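Local atomic coordinates of diaminopropionate ammonia-lyase (Escherichia coli, PDB entry 4D9I), a protein that catalyses the pyridoxal-phosphate-dependent alpha,beta-elimination of both L- and D-diaminopropionate to pyruvate and ammonia. Residues 317-320 / 321-325; 51-54 / 55-58; 342-345 / 346-349. All coordinates share one frame; numbering follows the deposited sequence.

Contact 1: residues 317-320 / 321-325; sequences AALG and MRVLG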
loop_
_atom_site.group_PDB
_atom_site.type_symbol
_atom_site.label_atom_id
_atom_site.label_comp_id
_atom_site.label_asym_id
_atom_site.label_seq_id
_atom_site.Cartn_x
_atom_site.Cartn_y
_atom_site.Cartn_z
ATOM N N ALA B 317 -7.022 -5.800 12.059
ATOM C CA ALA B 317 -6.470 -6.649 11.009
ATOM C C ALA B 317 -6.387 -5.871 9.704
ATOM O O ALA B 317 -5.345 -5.864 9.060
ATOM C CB ALA B 317 -7.313 -7.930 10.851
ATOM N N ALA B 318 -7.470 -5.171 9.359
ATOM C CA ALA B 318 -7.490 -4.285 8.185
ATOM C C ALA B 318 -6.327 -3.275 8.199
ATOM O O ALA B 318 -5.639 -3.124 7.203
ATOM C CB ALA B 318 -8.824 -3.575 8.068
ATOM N N LEU B 319 -6.124 -2.597 9.328
ATOM C CA LEU B 319 -5.009 -1.662 9.508
ATOM C C LEU B 319 -3.657 -2.356 9.246
ATOM O O LEU B 319 -2.832 -1.850 8.509
ATOM C CB LEU B 319 -5.050 -1.091 10.924
ATOM C CG LEU B 319 -3.897 -0.188 11.402
ATOM C CD1 LEU B 319 -3.835 1.064 10.533
ATOM C CD2 LEU B 319 -4.132 0.193 12.862
ATOM N N GLY B 320 -3.468 -3.533 9.828
ATOM C CA GLY B 320 -2.281 -4.338 9.549
ATOM C C GLY B 320 -2.051 -4.642 8.069
ATOM O O GLY B 320 -0.935 -4.545 7.585
ATOM N N MET B 321 -3.103 -5.067 7.368
ATOM C CA MET B 321 -3.010 -5.363 5.938
ATOM C C MET B 321 -2.441 -4.159 5.164
ATOM O O MET B 321 -1.560 -4.317 4.305
ATOM C CB MET B 321 -4.390 -5.694 5.373
ATOM C CG MET B 321 -4.995 -6.996 5.895
ATOM S SD MET B 321 -6.730 -7.193 5.437
ATOM C CE MET B 321 -6.671 -7.552 3.687
ATOM N N ARG B 322 -2.968 -2.977 5.454
ATOM C CA ARG B 322 -2.541 -1.751 4.763
ATOM C C ARG B 322 -1.110 -1.346 5.095
ATOM O O ARG B 322 -0.365 -0.866 4.211
ATOM C CB ARG B 322 -3.482 -0.596 5.089
ATOM C CG ARG B 322 -4.893 -0.800 4.539
ATOM C CD ARG B 322 -5.766 0.409 4.803
ATOM N NE ARG B 322 -7.153 -0.004 4.752
ATOM C CZ ARG B 322 -7.938 -0.100 5.806
ATOM N NH1 ARG B 322 -7.488 0.228 7.015
ATOM N NH2 ARG B 322 -9.170 -0.488 5.631
ATOM N N VAL B 323 -0.751 -1.488 6.365
ATOM C CA VAL B 323 0.586 -1.059 6.858
ATOM C C VAL B 323 1.660 -1.967 6.232
ATOM O O VAL B 323 2.700 -1.488 5.776
ATOM C CB VAL B 323 0.674 -1.132 8.404
ATOM C CG1 VAL B 323 2.121 -0.954 8.909
ATOM C CG2 VAL B 323 -0.263 -0.115 9.065
ATOM N N LEU B 324 1.386 -3.280 6.199
ATOM C CA LEU B 324 2.276 -4.239 5.542
ATOM C C LEU B 324 2.360 -4.063 4.022
ATOM O O LEU B 324 3.441 -4.218 3.449
ATOM C CB LEU B 324 1.857 -5.696 5.864
ATOM C CG LEU B 324 2.110 -6.141 7.294
ATOM C CD1 LEU B 324 1.410 -7.480 7.613
ATOM C CD2 LEU B 324 3.591 -6.251 7.561
ATOM N N GLY B 325 1.236 -3.731 3.386
ATOM C CA GLY B 325 1.157 -3.637 1.937
ATOM C C GLY B 325 1.673 -2.315 1.379
ATOM O O GLY B 325 1.934 -2.212 0.173
#
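Arg322 folds back along its helix and lays its guanidinium against the turn that carries Ala318. NH2 of Arg322 reaches 3.9 Å from CB of Ala318, while the carbonyl O of Ala318 lies over one face of the guanidinium, offset toward the rim. That same O of Ala318 accepts the backbone N of Arg322 at 3.2 Å. The torsions explain the return path: CG of Arg322 stands anti to its own carbonyl carbon (chi1 -66°), and the chain then runs extended as far as NE. The polar end is satisfied by main-chain carbonyls from other parts of the protein: NE donates to Val388 O, NH1 to Trp390 O of the second subunit, and NH2, weakly, to His394 O. Two bonds and a weaker third would probably restrain the buried group from turning.

On another side of the helix, Leu319 and Val323 cross obliquely, with CD1 of Leu319 4.0 Å from CG2 of Val323. CG2 of Val323 stands beside its backbone N, which brings it 3.1 Å from O of Leu319, a tight approach. Met321 runs back along the helix too. Its CG lies 3.4 Å from the O of Ala317, and the end of the side chain leads away from the turn to pack on Tyr385 and Val388 of helix 382-389. Gly320 offers no side chain, but its O takes the N of Leu324 at 3.0 Å and has CB and CG of Leu324 packed beside it. Four successive i to i+4 bonds, starting at Ala317 O, make this a regular alpha-helical stretch, here a buried helix of the fold type II PLP enzyme that follows strand 308-312 of the mixed sheet and reaches the dimer interface.

Contact 2: residues 51-54 / 55-58; sequences DDLA and NLFG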
loop_
_atom_site.group_PDB
_atom_site.type_symbol
_atom_site.label_atom_id
_atom_site.label_comp_id
_atom_site.label_asym_id
_atom_site.label_seq_id
_atom_site.Cartn_x
_atom_site.Cartn_y
_atom_site.Cartn_z
ATOM N N ASP B 51 12.532 -2.221 9.604
ATOM C CA ASP B 51 13.341 -1.296 10.420
ATOM C C ASP B 51 12.720 0.092 10.596
ATOM O O ASP B 51 12.734 0.663 11.705
ATOM C CB ASP B 51 14.751 -1.130 9.844
ATOM C CG ASP B 51 15.630 -2.370 10.022
ATOM O OD1 ASP B 51 15.246 -3.376 10.683
ATOM O OD2 ASP B 51 16.750 -2.332 9.490
ATOM N N ASP B 52 12.234 0.667 9.500
ATOM C CA ASP B 52 11.720 2.026 9.572
ATOM C C ASP B 52 10.404 2.070 10.354
ATOM O O ASP B 52 10.169 3.015 11.132
ATOM C CB ASP B 52 11.600 2.655 8.173
ATOM C CG ASP B 52 12.958 2.891 7.544
ATOM O OD1 ASP B 52 13.907 3.128 8.305
ATOM O OD2 ASP B 52 13.107 2.826 6.314
ATOM N N LEU B 53 9.589 1.027 10.206
ATOM C CA LEU B 53 8.359 0.903 11.006
ATOM C C LEU B 53 8.702 0.705 12.498
ATOM O O LEU B 53 8.021 1.255 13.395
ATOM C CB LEU B 53 7.448 -0.237 10.473
ATOM C CG LEU B 53 5.993 -0.256 10.990
ATOM C CD1 LEU B 53 5.175 0.854 10.313
ATOM C CD2 LEU B 53 5.299 -1.608 10.826
ATOM N N ALA B 54 9.772 -0.055 12.767
ATOM C CA ALA B 54 10.202 -0.266 14.147
ATOM C C ALA B 54 10.644 1.057 14.797
ATOM O O ALA B 54 10.295 1.345 15.946
ATOM C CB ALA B 54 11.315 -1.308 14.214
ATOM N N ASN B 55 11.392 1.868 14.050
ATOM C CA ASN B 55 11.766 3.212 14.509
ATOM C C ASN B 55 10.525 4.087 14.791
ATOM O O ASN B 55 10.403 4.671 15.865
ATOM C CB ASN B 55 12.685 3.862 13.476
ATOM C CG ASN B 55 13.125 5.259 13.865
ATOM O OD1 ASN B 55 13.696 5.472 14.923
ATOM N ND2 ASN B 55 12.871 6.224 12.992
ATOM N N LEU B 56 9.591 4.138 13.842
ATOM C CA LEU B 56 8.334 4.871 14.049
ATOM C C LEU B 56 7.548 4.406 15.294
ATOM O O LEU B 56 7.009 5.228 16.033
ATOM C CB LEU B 56 7.427 4.750 12.816
ATOM C CG LEU B 56 6.099 5.530 12.862
ATOM C CD1 LEU B 56 6.289 7.063 12.870
ATOM C CD2 LEU B 56 5.248 5.118 11.678
ATOM N N PHE B 57 7.499 3.093 15.523
ATOM C CA PHE B 57 6.710 2.549 16.616
ATOM C C PHE B 57 7.468 2.553 17.923
ATOM O O PHE B 57 6.906 2.187 18.947
ATOM C CB PHE B 57 6.256 1.102 16.318
ATOM C CG PHE B 57 5.161 0.996 15.299
ATOM C CD1 PHE B 57 4.643 2.123 14.671
ATOM C CD2 PHE B 57 4.673 -0.254 14.926
ATOM C CE1 PHE B 57 3.641 2.007 13.715
ATOM C CE2 PHE B 57 3.678 -0.364 13.971
ATOM C CZ PHE B 57 3.166 0.767 13.365
ATOM N N GLY B 58 8.741 2.929 17.891
ATOM C CA GLY B 58 9.516 3.033 19.122
ATOM C C GLY B 58 9.978 1.696 19.684
ATOM O O GLY B 58 10.159 1.559 20.894
HETATM O O HOH W 1 11.226 5.465 10.704
#
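Leu53 and Phe57, one turn apart on the short helix 51-57, meet in a CH-pi contact just before the Schellman motif that ends the helix at Gly58. CG of Leu53 sits over one face of the Phe57 ring, 4.0 Å from its centroid and 20° off the normal. Its two methyls spread along the ring's far end: CD1 of Leu53 comes 3.7 Å from CZ of Phe57, and CD2 lies against CE2. Leu53 brings its branch there by setting CG anti to the backbone N (chi1 -166°). CG of Phe57 is anti to its own carbonyl carbon instead, which leans the ring back over the previous turn and puts CG of Phe57 3.4 Å from O of Leu53. The same O of Leu53 accepts the backbone N of Phe57 at 2.9 Å. An alanine in place of Phe57 would remove the ring that Leu53 lies on and the stack with His351, and is likely to leave a gap beside Ile62 and Leu53.

Asn55 sits back on the first turn: its N donates to Asp51 O at 3.0 Å, and its CB lies 3.5 Å from Asp52 O. CB of Ala54 packs on Val59 and Ile62, the latter shared with Phe57. At the start of the helix the N-H groups of Asp52 and Leu53 donate to OD1 and OD2 of Asp331. Asp51 makes a salt bridge with Lys61, while Leu53 and Leu56 pack on Trp390 of the second subunit. On the solvent side a water bridges the turn, donating to Asp52 O at 2.7 Å and accepting from Asn55 ND2 at 2.9 Å.

Contact 3: residues 342-345 / 346-349; sequences VGLG and VLAA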
loop_
_atom_site.group_PDB
_atom_site.type_symbol
_atom_site.label_atom_id
_atom_site.label_comp_id
_atom_site.label_asym_id
_atom_site.label_seq_id
_atom_site.Cartn_x
_atom_site.Cartn_y
_atom_site.Cartn_z
ATOM N N VAL B 342 -3.013 -9.443 11.415
ATOM C CA VAL B 342 -3.605 -8.941 12.651
ATOM C C VAL B 342 -2.586 -8.716 13.770
ATOM O O VAL B 342 -2.767 -7.809 14.573
ATOM C CB VAL B 342 -4.807 -9.806 13.129
ATOM C CG1 VAL B 342 -4.351 -11.143 13.707
ATOM C CG2 VAL B 342 -5.654 -9.050 14.139
ATOM N N GLY B 343 -1.539 -9.539 13.827
ATOM C CA GLY B 343 -0.474 -9.344 14.809
ATOM C C GLY B 343 0.183 -7.993 14.564
ATOM O O GLY B 343 0.302 -7.159 15.485
ATOM N N LEU B 344 0.607 -7.761 13.327
ATOM C CA LEU B 344 1.158 -6.452 12.939
ATOM C C LEU B 344 0.148 -5.324 13.149
ATOM O O LEU B 344 0.501 -4.212 13.586
ATOM C CB LEU B 344 1.644 -6.468 11.478
ATOM C CG LEU B 344 2.501 -5.305 10.968
ATOM C CD1 LEU B 344 1.649 -4.079 10.661
ATOM C CD2 LEU B 344 3.640 -4.959 11.931
ATOM N N GLY B 345 -1.114 -5.607 12.874
ATOM C CA GLY B 345 -2.151 -4.621 13.124
ATOM C C GLY B 345 -2.174 -4.149 14.558
ATOM O O GLY B 345 -2.386 -2.966 14.805
ATOM N N VAL B 346 -1.957 -5.073 15.508
ATOM C CA VAL B 346 -1.983 -4.714 16.927
ATOM C C VAL B 346 -0.930 -3.641 17.232
ATOM O O VAL B 346 -1.218 -2.657 17.917
ATOM C CB VAL B 346 -1.791 -5.940 17.850
ATOM C CG1 VAL B 346 -1.486 -5.512 19.284
ATOM C CG2 VAL B 346 -3.031 -6.816 17.819
ATOM N N LEU B 347 0.286 -3.847 16.726
ATOM C CA LEU B 347 1.372 -2.894 16.961
ATOM C C LEU B 347 1.018 -1.524 16.403
ATOM O O LEU B 347 1.306 -0.489 17.022
ATOM C CB LEU B 347 2.685 -3.382 16.341
ATOM C CG LEU B 347 3.271 -4.705 16.839
ATOM C CD1 LEU B 347 4.611 -4.971 16.164
ATOM C CD2 LEU B 347 3.450 -4.638 18.336
ATOM N N ALA B 348 0.394 -1.509 15.234
ATOM C CA ALA B 348 0.016 -0.247 14.596
ATOM C C ALA B 348 -1.110 0.439 15.396
ATOM O O ALA B 348 -1.084 1.664 15.564
ATOM C CB ALA B 348 -0.421 -0.489 13.158
ATOM N N ALA B 349 -2.075 -0.353 15.890
ATOM C CA ALA B 349 -3.184 0.183 16.684
ATOM C C ALA B 349 -2.678 0.793 17.987
ATOM O O ALA B 349 -3.211 1.797 18.466
ATOM C CB ALA B 349 -4.212 -0.907 16.982
#
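Helix 338-352, which packs on the mixed sheet of the fold type II PLP enzyme, carries this contact, with Val342 and Val346 on the flank that meets strands 226-230 and 254-260. The helix is kinked where the backbone N of Gly343 and that of Leu344 have no bond to the turn before. Just past the kink the N of Val346 is shared: it bonds to Val342 O at 3.0 Å and weakly to Gly343 O at 3.1 Å. Further on, Ala348 N bonds to Leu344 O and Ala349 N to Gly345 O at 2.8 Å. Val346 sets CG2 beside its backbone N (CG1 anti, chi1 166°), which brings CG2 of Val346 3.4 Å from the O of Val342. On another flank CD2 of Leu344 and CD1 of Leu347 come within 4.3 Å, a loose apolar touch. CB of Ala348 rests 3.6 Å from the O of Gly345. With every side chain here apolar or absent, the polar bonds across the turn are all main-chain, and its side chains meet their neighbours by apolar packing.

In the fold
The three contacts lie on the same side of the chain's centre, and their apolar side chains pack together. Contacts 1 and 3, centres about 8 Å apart, sit on successive helices: Val323 CG1 meets Leu344 CD1 at 3.6 Å, and Leu319 CD2 packs on Ala348 CB at 3.8 Å. Contact 2, centred about 13 Å from contact 3, presses Phe57 CZ to 3.5 Å from Ala348 CA, and Leu53 CD2 reaches Val323 CG1 at 3.8 Å. Contacts 1 and 2 both touch Trp390 of the second subunit. All lie away from Lys77, which carries the PLP, and Asp120, the presumed proton acceptor for the L-substrate; bound Tris is about 11 Å from the Val342 side chain.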